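Local coordinates for protein RNA-directed RNA polymerase (Infectious pancreatic necrosis virus, PDB 3ZED) that probably copies the viral RNA genome as an RNA-dependent RNA polymerase, adding ribonucleotides to a growing strand with release of diphosphate, at residues Thr126-Lys129 and Gln130-Phe134; Gly364-Arg367 and Ile368-Ile372; Pro438-Ala441 and Thr442-Met445. All coordinates share one frame; numbering follows the deposited sequence.

Contact 1 (Thr126-Lys129 and Gln130-Phe134); sequences TLLK and QLTFF
T132 turns its OG1 beside its own backbone N and anti to its carbonyl carbon (chi1 -52°), which sends the hydroxyl back along the helix to the carbonyl of L128. L131 likewise has CG beside its backbone N (chi1 -69°). This lays CG over L127 O and carries CD1 to the side chain of L127, so that the two leucines meet obliquely one turn apart.

The T132 hydroxyl donates to L128, with OG1 2.9 Å from the O atom. The amide of the same threonine also donates there, T132 N lying 3.1 Å from L128 O. The two donors come from opposite faces of the carbonyl plane, each tilted out of it. Next to this, L131 N bonds to L127 O at 2.8 Å. L131 CG rests against that same oxygen, 3.3 Å from L127 O, and the branch L131 CD1 reaches L127 CG at 4.1 Å. Q130 N bonds to T126 O and F133 N to K129 O.

This is one stretch of the helix 125-137. L131 also packs on L147 and V150 of helix 143-156 and on A630 of helix 625-645, so L131 sits between two helices. Q130 lies against H633 and M634 of helix 625-645.

L128 O is gripped twice, and T132 keeps its hydroxyl bond inside its own helix. The threonine can therefore probably sit beside the buried L128 and L131, which both pack on L147, without a polar partner from helix 143-156.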
ATOM      1  N   THR B 126     -30.826  -1.531  11.798  1.00 49.20           N
ATOM      2  CA  THR B 126     -31.826  -0.511  11.450  1.00 49.42           C
ATOM      3  C   THR B 126     -32.044  -0.579   9.933  1.00 49.25           C
ATOM      4  O   THR B 126     -33.190  -0.654   9.504  1.00 49.24           O
ATOM      5  CB  THR B 126     -31.420   0.883  11.966  1.00 62.99           C
ATOM      6  OG1 THR B 126     -31.100   0.771  13.352  1.00 66.88           O
ATOM      7  CG2 THR B 126     -32.536   1.908  11.816  1.00 64.81           C
ATOM      8  N   LEU B 127     -30.951  -0.648   9.139  1.00 43.65           N
ATOM      9  CA  LEU B 127     -31.023  -0.756   7.678  1.00 41.84           C
ATOM     10  C   LEU B 127     -31.718  -2.067   7.263  1.00 47.67           C
ATOM     11  O   LEU B 127     -32.566  -2.037   6.365  1.00 49.50           O
ATOM     12  CB  LEU B 127     -29.624  -0.616   7.024  1.00 39.98           C
ATOM     13  CG  LEU B 127     -29.532  -0.739   5.492  1.00 42.70           C
ATOM     14  CD1 LEU B 127     -30.329   0.354   4.776  1.00 42.36           C
ATOM     15  CD2 LEU B 127     -28.103  -0.725   5.041  1.00 42.71           C
ATOM     16  N   LEU B 128     -31.430  -3.183   7.939  1.00 44.52           N
ATOM     17  CA  LEU B 128     -32.061  -4.478   7.633  1.00 43.91           C
ATOM     18  C   LEU B 128     -33.583  -4.402   7.820  1.00 47.30           C
ATOM     19  O   LEU B 128     -34.327  -4.970   7.000  1.00 45.12           O
ATOM     20  CB  LEU B 128     -31.462  -5.626   8.508  1.00 44.43           C
ATOM     21  CG  LEU B 128     -32.106  -7.023   8.370  1.00 48.42           C
ATOM     22  CD1 LEU B 128     -32.027  -7.527   6.930  1.00 47.15           C
ATOM     23  CD2 LEU B 128     -31.442  -8.024   9.287  1.00 51.23           C
ATOM     24  N   LYS B 129     -34.039  -3.730   8.911  1.00 45.63           N
ATOM     25  CA  LYS B 129     -35.468  -3.520   9.183  1.00 47.27           C
ATOM     26  C   LYS B 129     -36.097  -2.691   8.054  1.00 49.34           C
ATOM     27  O   LYS B 129     -37.138  -3.072   7.515  1.00 49.87           O
ATOM     28  CB  LYS B 129     -35.683  -2.837  10.548  1.00 52.47           C
ATOM     29  CG  LYS B 129     -35.477  -3.756  11.749  1.00 61.59           C
ATOM     30  CD  LYS B 129     -35.177  -2.976  13.021  1.00 70.18           C
ATOM     31  CE  LYS B 129     -35.017  -3.897  14.204  1.00 87.45           C
ATOM     32  NZ  LYS B 129     -34.276  -3.248  15.313  1.00 96.97           N
ATOM     33  N   GLN B 130     -35.427  -1.607   7.652  1.00 45.48           N
ATOM     34  CA  GLN B 130     -35.878  -0.706   6.590  1.00 44.72           C
ATOM     35  C   GLN B 130     -35.965  -1.427   5.233  1.00 45.73           C
ATOM     36  O   GLN B 130     -36.974  -1.305   4.542  1.00 45.40           O
ATOM     37  CB  GLN B 130     -34.963   0.520   6.500  1.00 45.16           C
ATOM     38  CG  GLN B 130     -35.060   1.449   7.711  1.00 57.02           C
ATOM     39  CD  GLN B 130     -36.438   2.028   7.924  1.00 65.63           C
ATOM     40  OE1 GLN B 130     -37.134   2.418   6.989  1.00 55.34           O
ATOM     41  NE2 GLN B 130     -36.862   2.094   9.167  1.00 68.07           N
ATOM     42  N   LEU B 131     -34.951  -2.236   4.893  1.00 41.33           N
ATOM     43  CA  LEU B 131     -34.939  -3.025   3.658  1.00 39.97           C
ATOM     44  C   LEU B 131     -36.142  -3.959   3.609  1.00 45.97           C
ATOM     45  O   LEU B 131     -36.800  -4.047   2.562  1.00 46.09           O
ATOM     46  CB  LEU B 131     -33.636  -3.834   3.533  1.00 38.82           C
ATOM     47  CG  LEU B 131     -32.348  -3.055   3.277  1.00 42.54           C
ATOM     48  CD1 LEU B 131     -31.156  -3.928   3.558  1.00 41.71           C
ATOM     49  CD2 LEU B 131     -32.277  -2.501   1.830  1.00 42.70           C
ATOM     50  N   THR B 132     -36.453  -4.643   4.740  1.00 43.62           N
ATOM     51  CA  THR B 132     -37.603  -5.557   4.836  1.00 45.11           C
ATOM     52  C   THR B 132     -38.932  -4.795   4.638  1.00 50.14           C
ATOM     53  O   THR B 132     -39.815  -5.283   3.914  1.00 49.02           O
ATOM     54  CB  THR B 132     -37.611  -6.297   6.181  1.00 51.48           C
ATOM     55  OG1 THR B 132     -36.341  -6.891   6.383  1.00 50.37           O
ATOM     56  CG2 THR B 132     -38.706  -7.359   6.257  1.00 53.25           C
ATOM     57  N   PHE B 133     -39.073  -3.620   5.280  1.00 47.55           N
ATOM     58  CA  PHE B 133     -40.293  -2.824   5.127  1.00 49.72           C
ATOM     59  C   PHE B 133     -40.485  -2.389   3.683  1.00 52.02           C
ATOM     60  O   PHE B 133     -41.595  -2.476   3.172  1.00 52.39           O
ATOM     61  CB  PHE B 133     -40.323  -1.576   6.034  1.00 52.98           C
ATOM     62  CG  PHE B 133     -41.507  -0.661   5.724  1.00 56.78           C
ATOM     63  CD1 PHE B 133     -42.819  -1.115   5.867  1.00 61.13           C
ATOM     64  CD2 PHE B 133     -41.304   0.628   5.235  1.00 59.56           C
ATOM     65  CE1 PHE B 133     -43.902  -0.281   5.566  1.00 63.36           C
ATOM     66  CE2 PHE B 133     -42.385   1.469   4.964  1.00 63.43           C
ATOM     67  CZ  PHE B 133     -43.675   1.016   5.157  1.00 63.01           C
ATOM     68  N   PHE B 134     -39.417  -1.937   3.020  1.00 45.90           N
ATOM     69  CA  PHE B 134     -39.582  -1.473   1.655  1.00 43.86           C
ATOM     70  C   PHE B 134     -39.790  -2.652   0.696  1.00 45.87           C
ATOM     71  O   PHE B 134     -40.461  -2.461  -0.320  1.00 43.71           O
ATOM     72  CB  PHE B 134     -38.436  -0.537   1.237  1.00 44.05           C
ATOM     73  CG  PHE B 134     -38.572   0.842   1.860  1.00 46.39           C
ATOM     74  CD1 PHE B 134     -39.683   1.647   1.586  1.00 50.80           C
ATOM     75  CD2 PHE B 134     -37.588   1.343   2.710  1.00 46.88           C
ATOM     76  CE1 PHE B 134     -39.801   2.931   2.152  1.00 51.35           C
ATOM     77  CE2 PHE B 134     -37.713   2.618   3.285  1.00 50.10           C
ATOM     78  CZ  PHE B 134     -38.819   3.407   3.002  1.00 48.71           C
TER

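Contact 2 (Gly364-Arg367 and Ile368-Ile372); sequences GMDR and IMTII
D366 O is gripped twice by T370. The amide donates with T370 N 2.9 Å from D366 O, and the hydroxyl donates with T370 OG1 3.0 Å from the same oxygen. The amide is tilted modestly from the carbonyl plane. The hydroxyl stands above the opposite face, 36° out of the plane. T370 carries OG1 beside its backbone N (chi1 -63°), and this turns the oxygen back toward the preceding turn.

A water closes a second link between the two residues. It donates to D366 OD2 at 3.0 Å and to T370 OG1 at 2.9 Å. The hydroxyl therefore gives its proton to the carbonyl and takes one from the water. The two side-chain oxygens, D366 OD2 and T370 OG1, stay 4.1 Å apart and are joined through the water. The other carboxylate oxygen, D366 OD1, accepts from the backbone N of F574 in strand 573-578, which anchors the aspartate.

These residues form the first turns of helix 364-377, in the palm family region of the polymerase. The helix packs on a group of strands. M365 and M369 lie against L558 of strand 556-560 and A565 of strand 563-568, while I368 touches L560.

Along the backbone the usual i to i+4 bonds continue: M369 N to M365 O, I368 N to G364 O and I371 N to R367 O. I371 also leans over the R367 carbonyl, with I371 CD1 3.4 Å from R367 O. The R367 chain is extended from CG to NE. Its guanidinium is held by T348, whose backbone O accepts from R367 NH1, and the side chain also packs on F690.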
ATOM      1  N   GLY B 364     -12.905   8.209 -15.320  1.00 32.34           N
ATOM      2  CA  GLY B 364     -11.855   7.175 -15.248  1.00 31.51           C
ATOM      3  C   GLY B 364     -12.299   5.803 -15.749  1.00 35.30           C
ATOM      4  O   GLY B 364     -11.626   5.183 -16.581  1.00 34.98           O
ATOM      5  N   MET B 365     -13.459   5.326 -15.256  1.00 32.51           N
ATOM      6  CA  MET B 365     -14.049   4.053 -15.676  1.00 31.15           C
ATOM      7  C   MET B 365     -14.402   4.077 -17.201  1.00 35.80           C
ATOM      8  O   MET B 365     -14.095   3.112 -17.912  1.00 35.78           O
ATOM      9  CB  MET B 365     -15.282   3.704 -14.827  1.00 32.04           C
ATOM     10  CG  MET B 365     -15.897   2.338 -15.188  1.00 33.90           C
ATOM     11  SD  MET B 365     -14.733   0.973 -14.958  1.00 37.58           S
ATOM     12  CE  MET B 365     -14.993   0.633 -13.255  1.00 32.01           C
ATOM     13  N   ASP B 366     -14.971   5.186 -17.706  1.00 31.92           N
ATOM     14  CA  ASP B 366     -15.259   5.266 -19.133  1.00 32.74           C
ATOM     15  C   ASP B 366     -13.982   5.207 -19.977  1.00 38.65           C
ATOM     16  O   ASP B 366     -14.003   4.560 -21.029  1.00 39.15           O
ATOM     17  CB  ASP B 366     -16.083   6.500 -19.496  1.00 35.71           C
ATOM     18  CG  ASP B 366     -16.658   6.382 -20.909  1.00 42.58           C
ATOM     19  OD1 ASP B 366     -17.369   5.380 -21.186  1.00 40.83           O
ATOM     20  OD2 ASP B 366     -16.354   7.255 -21.747  1.00 48.80           O
ATOM     21  N   ARG B 367     -12.864   5.824 -19.502  1.00 37.26           N
ATOM     22  CA  ARG B 367     -11.545   5.760 -20.185  1.00 37.58           C
ATOM     23  C   ARG B 367     -11.066   4.305 -20.278  1.00 39.93           C
ATOM     24  O   ARG B 367     -10.614   3.875 -21.335  1.00 39.84           O
ATOM     25  CB  ARG B 367     -10.493   6.633 -19.471  1.00 36.56           C
ATOM     26  CG  ARG B 367     -10.738   8.121 -19.646  1.00 36.85           C
ATOM     27  CD  ARG B 367      -9.537   8.925 -19.201  1.00 39.88           C
ATOM     28  NE  ARG B 367      -9.648  10.326 -19.596  1.00 45.53           N
ATOM     29  CZ  ARG B 367      -8.614  11.137 -19.809  1.00 60.12           C
ATOM     30  NH1 ARG B 367      -7.374  10.686 -19.676  1.00 52.19           N
ATOM     31  NH2 ARG B 367      -8.811  12.398 -20.171  1.00 51.85           N
ATOM     32  N   ILE B 368     -11.224   3.535 -19.181  1.00 37.36           N
ATOM     33  CA  ILE B 368     -10.885   2.106 -19.110  1.00 36.10           C
ATOM     34  C   ILE B 368     -11.752   1.320 -20.107  1.00 39.66           C
ATOM     35  O   ILE B 368     -11.214   0.530 -20.885  1.00 40.06           O
ATOM     36  CB  ILE B 368     -11.048   1.570 -17.652  1.00 37.77           C
ATOM     37  CG1 ILE B 368      -9.980   2.142 -16.706  1.00 37.13           C
ATOM     38  CG2 ILE B 368     -11.134   0.012 -17.595  1.00 37.35           C
ATOM     39  CD1 ILE B 368      -8.588   1.669 -16.900  1.00 40.08           C
ATOM     40  N   MET B 369     -13.090   1.570 -20.109  1.00 34.39           N
ATOM     41  CA  MET B 369     -14.023   0.883 -21.019  1.00 34.25           C
ATOM     42  C   MET B 369     -13.718   1.194 -22.493  1.00 39.35           C
ATOM     43  O   MET B 369     -13.823   0.290 -23.320  1.00 40.88           O
ATOM     44  CB  MET B 369     -15.475   1.198 -20.677  1.00 35.59           C
ATOM     45  CG  MET B 369     -15.908   0.597 -19.337  1.00 37.38           C
ATOM     46  SD  MET B 369     -15.758  -1.229 -19.211  1.00 41.76           S
ATOM     47  CE  MET B 369     -16.900  -1.763 -20.498  1.00 37.93           C
ATOM     48  N   THR B 370     -13.256   2.428 -22.805  1.00 34.21           N
ATOM     49  CA  THR B 370     -12.829   2.811 -24.158  1.00 36.00           C
ATOM     50  C   THR B 370     -11.593   1.972 -24.544  1.00 41.33           C
ATOM     51  O   THR B 370     -11.561   1.408 -25.629  1.00 41.89           O
ATOM     52  CB  THR B 370     -12.565   4.334 -24.237  1.00 40.96           C
ATOM     53  OG1 THR B 370     -13.790   5.015 -23.977  1.00 44.79           O
ATOM     54  CG2 THR B 370     -12.043   4.781 -25.604  1.00 41.63           C
ATOM     55  N   ILE B 371     -10.607   1.860 -23.635  1.00 40.08           N
ATOM     56  CA  ILE B 371      -9.382   1.080 -23.859  1.00 39.64           C
ATOM     57  C   ILE B 371      -9.764  -0.399 -24.083  1.00 44.66           C
ATOM     58  O   ILE B 371      -9.282  -0.993 -25.049  1.00 47.21           O
ATOM     59  CB  ILE B 371      -8.340   1.282 -22.716  1.00 40.21           C
ATOM     60  CG1 ILE B 371      -7.718   2.706 -22.793  1.00 40.71           C
ATOM     61  CG2 ILE B 371      -7.227   0.222 -22.780  1.00 40.01           C
ATOM     62  CD1 ILE B 371      -7.280   3.271 -21.436  1.00 41.42           C
ATOM     63  N   ILE B 372     -10.674  -0.955 -23.251  1.00 39.06           N
ATOM     64  CA  ILE B 372     -11.146  -2.343 -23.361  1.00 39.60           C
ATOM     65  C   ILE B 372     -11.871  -2.572 -24.703  1.00 46.34           C
ATOM     66  O   ILE B 372     -11.559  -3.539 -25.405  1.00 46.11           O
ATOM     67  CB  ILE B 372     -12.026  -2.751 -22.141  1.00 40.87           C
ATOM     68  CG1 ILE B 372     -11.150  -2.927 -20.865  1.00 39.09           C
ATOM     69  CG2 ILE B 372     -12.878  -4.020 -22.431  1.00 41.51           C
ATOM     70  CD1 ILE B 372     -11.964  -3.078 -19.525  1.00 43.54           C
TER
HETATM   71  O   HOH W   1     -13.626   7.701 -23.026  1.00 53.51           O

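Contact 3 (Pro438-Ala441 and Thr442-Met445); sequences PTWA and TFAM
Helix 438-452, in the catalytic RdRp region of the chain, begins with this contact, and W440 and F443 point the same way from its side. W440 CZ3 comes 3.7 Å from F443 CD2. The ring planes stand at 82° to each other, with centroids 5.6 Å apart, and the approach is oblique. F443 has CG anti to its backbone N (chi1 173°), which sets its ring alongside the indole.

The pair packs against helices 326-340 and 260-278. Both rings touch L331 of the first and I271 of the second. W440 NE1 donates to the backbone O of W219, which fixes the indole from its polar side. A chain of another protein also packs an apolar side chain on W440. The helix widens to a pi-type turn at 443-445.

In the first turn P438 O accepts twice from T442. T442 OG1 lies 2.7 Å from P438 O and its hydroxyl donates from above the carbonyl plane. T442 N, 2.9 Å from P438 O, comes from the opposite face. A444 N then bonds to W440 O at 2.9 Å. M445 N donates to A441 O, and M445 CG lies 3.3 Å from that oxygen.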
ATOM      1  N   PRO B 438      27.109   8.103  -1.024  1.00 59.49           N
ATOM      2  CA  PRO B 438      27.326   6.688  -0.663  1.00 58.89           C
ATOM      3  C   PRO B 438      26.530   6.212   0.562  1.00 61.82           C
ATOM      4  O   PRO B 438      26.072   5.063   0.568  1.00 61.04           O
ATOM      5  CB  PRO B 438      28.836   6.623  -0.406  1.00 62.53           C
ATOM      6  CG  PRO B 438      29.398   7.713  -1.253  1.00 67.23           C
ATOM      7  CD  PRO B 438      28.401   8.833  -1.068  1.00 61.96           C
ATOM      8  N   THR B 439      26.337   7.073   1.579  1.00 58.29           N
ATOM      9  CA  THR B 439      25.574   6.698   2.785  1.00 57.41           C
ATOM     10  C   THR B 439      24.137   6.293   2.432  1.00 58.11           C
ATOM     11  O   THR B 439      23.665   5.255   2.910  1.00 55.30           O
ATOM     12  CB  THR B 439      25.588   7.847   3.799  1.00 63.60           C
ATOM     13  OG1 THR B 439      26.933   8.036   4.217  1.00 63.29           O
ATOM     14  CG2 THR B 439      24.688   7.595   5.021  1.00 60.17           C
ATOM     15  N   TRP B 440      23.466   7.087   1.582  1.00 54.87           N
ATOM     16  CA  TRP B 440      22.086   6.788   1.207  1.00 54.07           C
ATOM     17  C   TRP B 440      22.000   5.605   0.228  1.00 56.67           C
ATOM     18  O   TRP B 440      21.021   4.861   0.288  1.00 53.60           O
ATOM     19  CB  TRP B 440      21.370   8.024   0.679  1.00 52.81           C
ATOM     20  CG  TRP B 440      20.747   8.802   1.797  1.00 54.24           C
ATOM     21  CD1 TRP B 440      21.316   9.819   2.512  1.00 58.65           C
ATOM     22  CD2 TRP B 440      19.474   8.545   2.405  1.00 52.64           C
ATOM     23  NE1 TRP B 440      20.439  10.266   3.476  1.00 58.01           N
ATOM     24  CE2 TRP B 440      19.299   9.501   3.432  1.00 57.50           C
ATOM     25  CE3 TRP B 440      18.449   7.613   2.163  1.00 52.31           C
ATOM     26  CZ2 TRP B 440      18.158   9.527   4.241  1.00 55.75           C
ATOM     27  CZ3 TRP B 440      17.298   7.671   2.933  1.00 52.82           C
ATOM     28  CH2 TRP B 440      17.162   8.614   3.963  1.00 53.93           C
ATOM     29  N   ALA B 441      23.040   5.382  -0.605  1.00 55.12           N
ATOM     30  CA  ALA B 441      23.121   4.204  -1.494  1.00 54.23           C
ATOM     31  C   ALA B 441      23.267   2.938  -0.630  1.00 56.31           C
ATOM     32  O   ALA B 441      22.667   1.923  -0.956  1.00 55.01           O
ATOM     33  CB  ALA B 441      24.308   4.330  -2.451  1.00 56.44           C
ATOM     34  N   THR B 442      23.995   3.031   0.507  1.00 53.20           N
ATOM     35  CA  THR B 442      24.195   1.931   1.460  1.00 53.39           C
ATOM     36  C   THR B 442      22.876   1.606   2.158  1.00 56.48           C
ATOM     37  O   THR B 442      22.504   0.435   2.245  1.00 55.01           O
ATOM     38  CB  THR B 442      25.294   2.297   2.478  1.00 59.93           C
ATOM     39  OG1 THR B 442      26.472   2.628   1.751  1.00 60.90           O
ATOM     40  CG2 THR B 442      25.598   1.158   3.467  1.00 60.68           C
ATOM     41  N   PHE B 443      22.171   2.642   2.659  1.00 53.10           N
ATOM     42  CA  PHE B 443      20.895   2.418   3.316  1.00 51.40           C
ATOM     43  C   PHE B 443      19.927   1.780   2.355  1.00 55.66           C
ATOM     44  O   PHE B 443      19.389   0.723   2.673  1.00 56.97           O
ATOM     45  CB  PHE B 443      20.301   3.716   3.889  1.00 52.45           C
ATOM     46  CG  PHE B 443      18.895   3.526   4.415  1.00 51.15           C
ATOM     47  CD1 PHE B 443      18.655   2.741   5.546  1.00 53.44           C
ATOM     48  CD2 PHE B 443      17.802   4.049   3.728  1.00 50.93           C
ATOM     49  CE1 PHE B 443      17.347   2.516   6.005  1.00 53.20           C
ATOM     50  CE2 PHE B 443      16.490   3.813   4.176  1.00 52.18           C
ATOM     51  CZ  PHE B 443      16.270   3.049   5.312  1.00 50.40           C
ATOM     52  N   ALA B 444      19.740   2.383   1.165  1.00 50.32           N
ATOM     53  CA  ALA B 444      18.752   1.916   0.189  1.00 47.87           C
ATOM     54  C   ALA B 444      19.050   0.533  -0.377  1.00 51.31           C
ATOM     55  O   ALA B 444      18.143  -0.301  -0.419  1.00 48.69           O
ATOM     56  CB  ALA B 444      18.622   2.921  -0.948  1.00 48.45           C
ATOM     57  N   MET B 445      20.306   0.281  -0.793  1.00 49.41           N
ATOM     58  CA  MET B 445      20.671  -0.969  -1.455  1.00 48.72           C
ATOM     59  C   MET B 445      21.106  -2.083  -0.534  1.00 53.21           C
ATOM     60  O   MET B 445      20.807  -3.243  -0.804  1.00 52.56           O
ATOM     61  CB  MET B 445      21.813  -0.738  -2.481  1.00 51.84           C
ATOM     62  CG  MET B 445      21.514   0.319  -3.561  1.00 54.55           C
ATOM     63  SD  MET B 445      19.896   0.182  -4.407  1.00 56.43           S
ATOM     64  CE  MET B 445      20.057  -1.404  -5.187  1.00 52.31           C
TER

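How the contacts relate
The three contacts lie on three separate helices, 125-137, 364-377 and 438-452, in that order along the chain. None touches another. Contacts 1 and 2 have centres about 36 Å apart, and contacts 2 and 3 have centres about 41 Å apart. Contacts 1 and 3 are the most distant pair, about 59 Å between centres, on opposite sides of the chain's centre. All belong to the palm region of the polymerase, and contact 3 is also in its catalytic RdRp region. Each is away from the potassium sites and the predicted GTP-binding residues. Contact 1 is partly buried, unlike the other two. All three share a threonine whose hydroxyl and amide both bond to one carbonyl four residues earlier.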